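Local structure of putative metal-dependent hydrolase (Bacillus subtilis, 6KNS) at the interface of chains A and B. The protein is a putative metal-dependent hydrolase of the metallo-beta-lactamase fold that binds zinc and calcium ions and may process tRNA 3' ends as an endoribonuclease. Numbering follows the deposited sequence. Chains: chain A/B, Putative metal-dependent hydrolase.

The interface of chains A and B. Residues chain A 44, 46-47, 72-73, 76; chain B 19, 43-44, 72-73.
A:Ala44 and B:Ala44 meet across the two-fold axis with their backbones at positive phi (65°), the left-handed helical region, and the two methyl groups lie side by side across the axis, A:Ala44 CB 3.9 Å from B:Ala44 CB. Beside this pair the side chain of B:Ser43 reaches into chain A: its OG, anti to the backbone N (chi1 -168°), donates a hydrogen bond to the carboxylate oxygen OD1 of A:Asp73, 2.5 Å away. The hydroxyl approaches from above the carboxylate plane, tilted 38° out of it. The other oxygen, OD2, is occupied within its own chain, where the backbone N of A:Leu46 meets it on the anti side at 2.9 Å; with both oxygens bonded, the carboxylate is restrained from turning.

Water reinforces the polar centre. Water 1 is shared by both chains, hydrogen-bonded to the backbone N of A:Ala44 and of B:Ala44 and to the OD1 atoms of A:Asp73 and B:Asp73, each pair related by the two-fold. A:Asp73 OD1 and B:Asp73 OD1 are 5.3 Å apart, and the water and amides near them probably ease any repulsion of like charges. Water 2 links B:Ser43 OG to the backbone N of A:Ser47; its very short approach to A:Asp73 OD2 is doubtful.

Small apolar groups close in around these bonds. The B:Ala72 methyl points at the ring edge of A:Pro76, CB to CG 3.5 Å, and the same ring atom lies near the CB of B:Ser43. On the other flank, B:Ala44 CB packs on A:Ser47 CB at 3.7 Å, while the ring tip of B:Pro19 touches the CB of A:Leu46.

Whether the pair is the working dimer the structure alone does not show. In the fold, the contact joins the loop after strand 35-39, helix 45-49, the 72-73 turn between helices 68-71 and 74-86, the start of helix 74-86, and the B:Pro19 loop between strands 7-13 and 27-32, close in sequence to the metal-binding segment A:His65 to A:His70.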
loop_
_atom_site.group_PDB
_atom_site.type_symbol
_atom_site.label_atom_id
_atom_site.label_comp_id
_atom_site.label_asym_id
_atom_site.label_seq_id
_atom_site.Cartn_x
_atom_site.Cartn_y
_atom_site.Cartn_z
ATOM N N ALA A 44 -3.177 0.795 -0.657
ATOM C CA ALA A 44 -3.797 0.813 -1.975
ATOM C C ALA A 44 -4.336 2.191 -2.391
ATOM O O ALA A 44 -5.027 2.303 -3.419
ATOM C CB ALA A 44 -4.917 -0.281 -2.115
ATOM N N LEU A 46 -2.482 4.887 -3.394
ATOM C CA LEU A 46 -1.835 5.357 -4.624
ATOM C C LEU A 46 -2.391 4.701 -5.855
ATOM O O LEU A 46 -2.675 5.384 -6.868
ATOM C CB LEU A 46 -0.334 5.101 -4.614
ATOM C CG LEU A 46 0.618 6.106 -4.025
ATOM C CD1 LEU A 46 2.111 5.795 -4.516
ATOM C CD2 LEU A 46 0.173 7.533 -4.381
ATOM N N SER A 47 -2.559 3.375 -5.796
ATOM C CA SER A 47 -3.138 2.650 -6.905
ATOM C C SER A 47 -4.481 3.250 -7.358
ATOM O O SER A 47 -4.737 3.449 -8.563
ATOM C CB SER A 47 -3.332 1.197 -6.529
ATOM O OG SER A 47 -3.849 0.426 -7.605
ATOM N N ALA A 72 0.781 3.996 4.659
ATOM C CA ALA A 72 1.442 2.875 4.006
ATOM C C ALA A 72 1.957 3.207 2.623
ATOM O O ALA A 72 2.977 2.667 2.242
ATOM C CB ALA A 72 0.541 1.570 3.967
ATOM N N ASP A 73 1.244 4.048 1.861
ATOM C CA ASP A 73 1.674 4.371 0.506
ATOM C C ASP A 73 2.623 5.588 0.354
ATOM O O ASP A 73 2.957 5.975 -0.778
ATOM C CB ASP A 73 0.498 4.461 -0.476
ATOM C CG ASP A 73 0.204 3.135 -1.208
ATOM O OD1 ASP A 73 1.029 2.164 -1.162
ATOM O OD2 ASP A 73 -0.889 3.090 -1.858
ATOM N N PRO A 76 6.038 4.298 -1.519
ATOM C CA PRO A 76 5.784 4.194 -2.941
ATOM C C PRO A 76 5.538 5.559 -3.596
ATOM O O PRO A 76 5.936 5.766 -4.733
ATOM C CB PRO A 76 4.554 3.295 -3.019
ATOM C CG PRO A 76 4.614 2.465 -1.756
ATOM C CD PRO A 76 5.177 3.405 -0.717
ATOM N N PRO B 19 2.805 1.815 -8.046
ATOM C CA PRO B 19 1.778 1.192 -8.871
ATOM C C PRO B 19 1.323 2.110 -9.995
ATOM O O PRO B 19 1.151 3.313 -9.789
ATOM C CB PRO B 19 0.633 0.992 -7.875
ATOM C CG PRO B 19 0.810 2.159 -6.931
ATOM C CD PRO B 19 2.279 2.227 -6.733
ATOM N N SER B 43 3.051 -2.268 -2.805
ATOM C CA SER B 43 1.909 -1.305 -2.817
ATOM C C SER B 43 0.648 -1.924 -3.452
ATOM O O SER B 43 0.711 -2.478 -4.546
ATOM C CB SER B 43 2.311 -0.041 -3.583
ATOM O OG SER B 43 1.387 1.019 -3.406
ATOM N N ALA B 44 -0.489 -1.821 -2.757
ATOM C CA ALA B 44 -1.762 -2.370 -3.203
ATOM C C ALA B 44 -1.779 -3.903 -3.305
ATOM O O ALA B 44 -2.751 -4.481 -3.824
ATOM C CB ALA B 44 -2.243 -1.724 -4.553
ATOM N N ALA B 72 5.632 -2.200 1.313
ATOM C CA ALA B 72 4.703 -1.155 1.717
ATOM C C ALA B 72 3.488 -1.683 2.448
ATOM O O ALA B 72 2.996 -0.994 3.322
ATOM C CB ALA B 72 4.265 -0.224 0.508
ATOM N N ASP B 73 2.981 -2.865 2.074
ATOM C CA ASP B 73 1.789 -3.401 2.719
ATOM C C ASP B 73 2.020 -4.288 3.970
ATOM O O ASP B 73 1.057 -4.851 4.516
ATOM C CB ASP B 73 0.842 -4.086 1.724
ATOM C CG ASP B 73 -0.249 -3.148 1.166
ATOM O OD1 ASP B 73 -0.460 -2.005 1.691
ATOM O OD2 ASP B 73 -0.914 -3.595 0.179
HETATM O O HOH W 1 -0.443 -0.119 -0.413
HETATM O O HOH W 2 -1.409 1.742 -3.823
#